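Local coordinates for protein acyl-CoA thioesterase II (Mycobacterium avium subsp. paratuberculosis, PDB 4R9Z) that probably hydrolyses fatty acyl-CoA thioesters to free fatty acid and coenzyme A, as a double hot-dog thioesterase of the C/M/P thioester hydrolase family, at residues P170-V184 and L232-S244. Residues are numbered along the deposited sequence; the frame is centred on the assembly and turned at random.
Sequences PPARVPMWWRPDGRV and LSDWLFYDRSSPS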
loop_
_atom_site.group_PDB
_atom_site.type_symbol
_atom_site.label_atom_id
_atom_site.label_comp_id
_atom_site.label_asym_id
_atom_site.label_seq_id
_atom_site.Cartn_x
_atom_site.Cartn_y
_atom_site.Cartn_z
ATOM N N PRO B 170 -10.434 -18.160 7.974
ATOM C CA PRO B 170 -9.278 -17.298 7.693
ATOM C C PRO B 170 -7.964 -18.073 7.723
ATOM O O PRO B 170 -7.827 -18.963 8.563
ATOM C CB PRO B 170 -9.338 -16.268 8.821
ATOM C CG PRO B 170 -10.798 -16.168 9.131
ATOM C CD PRO B 170 -11.315 -17.576 9.004
ATOM N N PRO B 171 -7.005 -17.741 6.834
ATOM C CA PRO B 171 -6.952 -16.638 5.857
ATOM C C PRO B 171 -7.889 -16.769 4.644
ATOM O O PRO B 171 -7.875 -15.887 3.785
ATOM C CB PRO B 171 -5.489 -16.652 5.398
ATOM C CG PRO B 171 -5.045 -18.040 5.583
ATOM C CD PRO B 171 -5.796 -18.584 6.767
ATOM N N ALA B 172 -8.638 -17.863 4.557
ATOM C CA ALA B 172 -9.643 -18.057 3.507
ATOM C C ALA B 172 -9.079 -17.972 2.088
ATOM O O ALA B 172 -9.607 -17.243 1.259
ATOM C CB ALA B 172 -10.780 -17.047 3.676
ATOM N N ARG B 173 -8.020 -18.721 1.801
ATOM C CA ARG B 173 -7.467 -18.747 0.449
ATOM C C ARG B 173 -8.486 -19.192 -0.600
ATOM O O ARG B 173 -9.030 -20.294 -0.520
ATOM C CB ARG B 173 -6.253 -19.671 0.379
ATOM C CG ARG B 173 -5.007 -19.136 1.034
ATOM C CD ARG B 173 -3.828 -20.016 0.676
ATOM N NE ARG B 173 -3.622 -20.077 -0.769
ATOM C CZ ARG B 173 -3.050 -21.098 -1.401
ATOM N NH1 ARG B 173 -2.634 -22.156 -0.716
ATOM N NH2 ARG B 173 -2.901 -21.065 -2.720
ATOM N N VAL B 174 -8.752 -18.329 -1.575
ATOM C CA VAL B 174 -9.622 -18.693 -2.690
ATOM C C VAL B 174 -8.955 -18.296 -4.008
ATOM O O VAL B 174 -9.356 -17.325 -4.650
ATOM C CB VAL B 174 -11.008 -18.024 -2.598
ATOM C CG1 VAL B 174 -11.987 -18.704 -3.540
ATOM C CG2 VAL B 174 -11.539 -18.064 -1.178
ATOM N N PRO B 175 -7.927 -19.053 -4.421
ATOM C CA PRO B 175 -7.199 -18.737 -5.655
ATOM C C PRO B 175 -8.033 -19.028 -6.897
ATOM O O PRO B 175 -8.893 -19.908 -6.863
ATOM C CB PRO B 175 -5.975 -19.652 -5.578
ATOM C CG PRO B 175 -6.456 -20.817 -4.784
ATOM C CD PRO B 175 -7.345 -20.217 -3.732
ATOM N N MET B 176 -7.784 -18.294 -7.976
ATOM C CA MET B 176 -8.601 -18.427 -9.175
ATOM C C MET B 176 -7.772 -18.318 -10.450
ATOM O O MET B 176 -6.689 -17.726 -10.457
ATOM C CB MET B 176 -9.687 -17.356 -9.195
ATOM C CG MET B 176 -9.151 -15.970 -9.504
ATOM S SD MET B 176 -10.353 -14.653 -9.260
ATOM C CE MET B 176 -11.725 -15.231 -10.239
ATOM N N TRP B 177 -8.292 -18.898 -11.526
ATOM C CA TRP B 177 -7.758 -18.643 -12.853
ATOM C C TRP B 177 -8.617 -17.565 -13.479
ATOM O O TRP B 177 -9.836 -17.583 -13.337
ATOM C CB TRP B 177 -7.784 -19.890 -13.735
ATOM C CG TRP B 177 -6.782 -20.937 -13.391
ATOM C CD1 TRP B 177 -7.028 -22.147 -12.811
ATOM C CD2 TRP B 177 -5.369 -20.871 -13.599
ATOM N NE1 TRP B 177 -5.855 -22.843 -12.655
ATOM C CE2 TRP B 177 -4.820 -22.079 -13.129
ATOM C CE3 TRP B 177 -4.514 -19.908 -14.142
ATOM C CZ2 TRP B 177 -3.457 -22.349 -13.180
ATOM C CZ3 TRP B 177 -3.161 -20.177 -14.194
ATOM C CH2 TRP B 177 -2.648 -21.388 -13.721
ATOM N N TRP B 178 -7.996 -16.628 -14.179
ATOM C CA TRP B 178 -8.770 -15.626 -14.890
ATOM C C TRP B 178 -8.063 -15.213 -16.171
ATOM O O TRP B 178 -6.831 -15.279 -16.276
ATOM C CB TRP B 178 -9.026 -14.401 -14.006
ATOM C CG TRP B 178 -7.884 -13.441 -13.976
ATOM C CD1 TRP B 178 -6.752 -13.527 -13.215
ATOM C CD2 TRP B 178 -7.755 -12.250 -14.758
ATOM N NE1 TRP B 178 -5.930 -12.458 -13.473
ATOM C CE2 TRP B 178 -6.522 -11.660 -14.417
ATOM C CE3 TRP B 178 -8.565 -11.624 -15.711
ATOM C CZ2 TRP B 178 -6.079 -10.473 -14.999
ATOM C CZ3 TRP B 178 -8.125 -10.450 -16.286
ATOM C CH2 TRP B 178 -6.892 -9.884 -15.928
ATOM N N ARG B 179 -8.862 -14.813 -17.150
ATOM C CA ARG B 179 -8.351 -14.183 -18.353
ATOM C C ARG B 179 -9.414 -13.230 -18.872
ATOM O O ARG B 179 -10.597 -13.404 -18.575
ATOM C CB ARG B 179 -7.989 -15.232 -19.405
ATOM C CG ARG B 179 -9.192 -15.942 -20.006
ATOM C CD ARG B 179 -8.762 -16.965 -21.044
ATOM N NE ARG B 179 -9.892 -17.733 -21.556
ATOM C CZ ARG B 179 -9.817 -18.582 -22.575
ATOM N NH1 ARG B 179 -8.659 -18.774 -23.192
ATOM N NH2 ARG B 179 -10.896 -19.239 -22.976
ATOM N N PRO B 180 -9.003 -12.213 -19.643
ATOM C CA PRO B 180 -10.020 -11.323 -20.211
ATOM C C PRO B 180 -10.831 -12.046 -21.281
ATOM O O PRO B 180 -10.276 -12.844 -22.040
ATOM C CB PRO B 180 -9.200 -10.172 -20.808
ATOM C CG PRO B 180 -7.845 -10.276 -20.174
ATOM C CD PRO B 180 -7.633 -11.718 -19.853
ATOM N N ASP B 181 -12.124 -11.754 -21.347
ATOM C CA ASP B 181 -13.000 -12.396 -22.319
ATOM C C ASP B 181 -12.996 -11.597 -23.624
ATOM O O ASP B 181 -13.914 -10.816 -23.894
ATOM C CB ASP B 181 -14.421 -12.527 -21.766
ATOM C CG ASP B 181 -15.310 -13.398 -22.638
ATOM O OD1 ASP B 181 -14.767 -14.253 -23.372
ATOM O OD2 ASP B 181 -16.547 -13.229 -22.591
ATOM N N GLY B 182 -11.954 -11.794 -24.426
ATOM C CA GLY B 182 -11.724 -10.970 -25.600
ATOM C C GLY B 182 -10.245 -10.672 -25.762
ATOM O O GLY B 182 -9.434 -11.020 -24.900
ATOM N N ARG B 183 -9.885 -10.048 -26.879
ATOM C CA ARG B 183 -8.482 -9.783 -27.177
ATOM C C ARG B 183 -8.053 -8.405 -26.660
ATOM O O ARG B 183 -8.821 -7.442 -26.727
ATOM C CB ARG B 183 -8.239 -9.889 -28.685
ATOM C CG ARG B 183 -6.780 -9.769 -29.100
ATOM C CD ARG B 183 -5.983 -10.949 -28.555
ATOM N NE ARG B 183 -6.415 -12.205 -29.167
ATOM C CZ ARG B 183 -5.693 -13.322 -29.192
ATOM N NH1 ARG B 183 -4.490 -13.355 -28.633
ATOM N NH2 ARG B 183 -6.180 -14.410 -29.776
ATOM N N VAL B 184 -6.843 -8.328 -26.110
ATOM C CA VAL B 184 -6.313 -7.073 -25.579
ATOM C C VAL B 184 -5.211 -6.506 -26.483
ATOM O O VAL B 184 -4.336 -7.247 -26.931
ATOM C CB VAL B 184 -5.765 -7.272 -24.142
ATOM C CG1 VAL B 184 -5.093 -6.006 -23.617
ATOM C CG2 VAL B 184 -6.884 -7.715 -23.209
ATOM N N LEU B 232 -1.886 -11.335 -21.055
ATOM C CA LEU B 232 -3.339 -11.473 -21.047
ATOM C C LEU B 232 -3.863 -12.308 -22.207
ATOM O O LEU B 232 -5.066 -12.340 -22.458
ATOM C CB LEU B 232 -4.004 -10.097 -21.086
ATOM C CG LEU B 232 -3.725 -9.122 -19.943
ATOM C CD1 LEU B 232 -4.445 -7.813 -20.209
ATOM C CD2 LEU B 232 -4.164 -9.713 -18.612
ATOM N N SER B 233 -2.962 -12.985 -22.911
ATOM C CA SER B 233 -3.356 -13.828 -24.034
ATOM C C SER B 233 -3.532 -15.262 -23.562
ATOM O O SER B 233 -3.733 -16.173 -24.362
ATOM C CB SER B 233 -2.314 -13.768 -25.149
ATOM O OG SER B 233 -1.031 -14.110 -24.655
ATOM N N ASP B 234 -3.470 -15.444 -22.249
ATOM C CA ASP B 234 -3.617 -16.754 -21.638
ATOM C C ASP B 234 -4.141 -16.552 -20.216
ATOM O O ASP B 234 -4.333 -15.416 -19.785
ATOM C CB ASP B 234 -2.282 -17.501 -21.640
ATOM C CG ASP B 234 -2.451 -19.004 -21.535
ATOM O OD1 ASP B 234 -3.590 -19.469 -21.317
ATOM O OD2 ASP B 234 -1.435 -19.719 -21.666
ATOM N N TRP B 235 -4.406 -17.642 -19.501
ATOM C CA TRP B 235 -4.965 -17.538 -18.153
ATOM C C TRP B 235 -3.958 -16.986 -17.147
ATOM O O TRP B 235 -2.743 -17.139 -17.313
ATOM C CB TRP B 235 -5.475 -18.899 -17.675
ATOM C CG TRP B 235 -6.657 -19.395 -18.441
ATOM C CD1 TRP B 235 -6.640 -20.114 -19.602
ATOM C CD2 TRP B 235 -8.038 -19.205 -18.108
ATOM N NE1 TRP B 235 -7.924 -20.387 -20.010
ATOM C CE2 TRP B 235 -8.800 -19.841 -19.110
ATOM C CE3 TRP B 235 -8.702 -18.562 -17.061
ATOM C CZ2 TRP B 235 -10.192 -19.849 -19.096
ATOM C CZ3 TRP B 235 -10.087 -18.570 -17.049
ATOM C CH2 TRP B 235 -10.816 -19.211 -18.060
ATOM N N LEU B 236 -4.480 -16.368 -16.090
ATOM C CA LEU B 236 -3.649 -15.835 -15.016
ATOM C C LEU B 236 -4.084 -16.398 -13.668
ATOM O O LEU B 236 -5.278 -16.520 -13.394
ATOM C CB LEU B 236 -3.723 -14.308 -14.972
ATOM C CG LEU B 236 -3.122 -13.491 -16.114
ATOM C CD1 LEU B 236 -3.015 -12.040 -15.694
ATOM C CD2 LEU B 236 -1.767 -14.040 -16.504
ATOM N N PHE B 237 -3.105 -16.721 -12.828
ATOM C CA PHE B 237 -3.370 -17.225 -11.485
ATOM C C PHE B 237 -3.442 -16.073 -10.489
ATOM O O PHE B 237 -2.474 -15.333 -10.322
ATOM C CB PHE B 237 -2.278 -18.211 -11.067
ATOM C CG PHE B 237 -2.582 -18.971 -9.803
ATOM C CD1 PHE B 237 -2.239 -18.453 -8.564
ATOM C CD2 PHE B 237 -3.182 -20.218 -9.855
ATOM C CE1 PHE B 237 -2.510 -19.156 -7.400
ATOM C CE2 PHE B 237 -3.447 -20.925 -8.694
ATOM C CZ PHE B 237 -3.115 -20.394 -7.468
ATOM N N TYR B 238 -4.581 -15.926 -9.822
ATOM C CA TYR B 238 -4.723 -14.882 -8.813
ATOM C C TYR B 238 -4.982 -15.486 -7.445
ATOM O O TYR B 238 -6.118 -15.801 -7.094
ATOM C CB TYR B 238 -5.851 -13.919 -9.183
ATOM C CG TYR B 238 -5.850 -12.633 -8.387
ATOM C CD1 TYR B 238 -4.675 -12.132 -7.844
ATOM C CD2 TYR B 238 -7.021 -11.900 -8.205
ATOM C CE1 TYR B 238 -4.666 -10.949 -7.123
ATOM C CE2 TYR B 238 -7.023 -10.714 -7.488
ATOM C CZ TYR B 238 -5.841 -10.245 -6.951
ATOM O OH TYR B 238 -5.833 -9.067 -6.238
ATOM N N ASP B 239 -3.914 -15.620 -6.669
ATOM C CA ASP B 239 -4.006 -16.118 -5.306
ATOM C C ASP B 239 -4.611 -15.039 -4.416
ATOM O O ASP B 239 -4.140 -13.909 -4.403
ATOM C CB ASP B 239 -2.619 -16.525 -4.807
ATOM C CG ASP B 239 -2.673 -17.596 -3.745
ATOM O OD1 ASP B 239 -3.784 -18.089 -3.457
ATOM O OD2 ASP B 239 -1.601 -17.954 -3.212
ATOM N N ARG B 240 -5.659 -15.396 -3.678
ATOM C CA ARG B 240 -6.393 -14.436 -2.854
ATOM C C ARG B 240 -6.581 -14.961 -1.439
ATOM O O ARG B 240 -6.841 -16.146 -1.239
ATOM C CB ARG B 240 -7.769 -14.137 -3.456
ATOM C CG ARG B 240 -7.766 -13.722 -4.916
ATOM C CD ARG B 240 -9.194 -13.521 -5.437
ATOM N NE ARG B 240 -9.970 -14.757 -5.428
ATOM C CZ ARG B 240 -11.260 -14.842 -5.746
ATOM N NH1 ARG B 240 -11.936 -13.759 -6.108
ATOM N NH2 ARG B 240 -11.879 -16.016 -5.707
ATOM N N SER B 241 -6.489 -14.067 -0.461
ATOM C CA SER B 241 -6.725 -14.438 0.927
ATOM C C SER B 241 -7.155 -13.232 1.767
ATOM O O SER B 241 -7.068 -12.094 1.317
ATOM C CB SER B 241 -5.475 -15.095 1.504
ATOM O OG SER B 241 -4.378 -14.204 1.474
ATOM N N SER B 242 -7.661 -13.491 2.970
ATOM C CA SER B 242 -7.987 -12.426 3.916
ATOM C C SER B 242 -7.315 -12.704 5.252
ATOM O O SER B 242 -7.895 -13.359 6.114
ATOM C CB SER B 242 -9.499 -12.296 4.104
ATOM O OG SER B 242 -9.826 -11.153 4.877
ATOM N N PRO B 243 -6.085 -12.201 5.429
ATOM C CA PRO B 243 -5.304 -12.500 6.632
ATOM C C PRO B 243 -5.927 -11.963 7.912
ATOM O O PRO B 243 -5.877 -12.638 8.938
ATOM C CB PRO B 243 -3.963 -11.809 6.366
ATOM C CG PRO B 243 -3.927 -11.569 4.896
ATOM C CD PRO B 243 -5.345 -11.344 4.490
ATOM N N SER B 244 -6.521 -10.779 7.861
ATOM C CA SER B 244 -6.946 -10.142 9.102
ATOM C C SER B 244 -8.128 -9.198 8.952
ATOM O O SER B 244 -8.387 -8.659 7.880
ATOM C CB SER B 244 -5.767 -9.395 9.729
ATOM O OG SER B 244 -5.142 -8.542 8.789
#
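W178 and L236 run side by side on the same face of two paired strands. The indole of W178 lies along the L236 branch, with CZ2 of W178 3.5 Å from CD1 of L236. Its outer end, CH2, reaches CD2 of L232. The other methyl of L232, CD1, rests on V184, while its CB meets the ring of P180. Helix 188-201 packs on this face, touching W178, L232 and Y238.

The opposite face carries W177 and F237. They form an edge-to-face pair, with centroids 5.4 Å apart and planes at 83°. F237 turns its edge to the six-membered ring of W177. CZ of F237 also meets CB of P175. The indole N-H of W177 bonds to P130 O.

Strands 176-180 and 236-241 are antiparallel neighbours in the C-terminal hot-dog domain. M176 and Y238 form one hydrogen-bonded pair, W178 and L236 the next, with W177 and F237 as the non-hydrogen-bonded pair between them. Strand 159-163 lies on the far side of 176-180, and 249-258 on that of 236-241.

R179 lays its extended chain over the W235 indole. CD of R179 sits 3.6 Å from the centroid of the five-membered ring of W235, and NE continues to a salt bridge with E160.

At the other end, R240 approaches V174 O side-on. NE of R240 bonds to V174 O at 2.8 Å, and NH2 of R240 to the same V174 O at 3.0 Å. This oxygen lies in the guanidinium plane. SD of M176 sits over one face of the R240 guanidinium, carried there by chi1 of 73° and an extended chi2. R173 NH2 makes a salt bridge with D239 OD1 at 3.2 Å. OD1 lies in the guanidinium plane, but the carboxylate is turned steeply to it, and NH2 meets OD1 on the syn side, 31° out of the carboxylate plane. Beyond the R173-D239 pair, S242 OG bonds to Y122 OH of the second subunit.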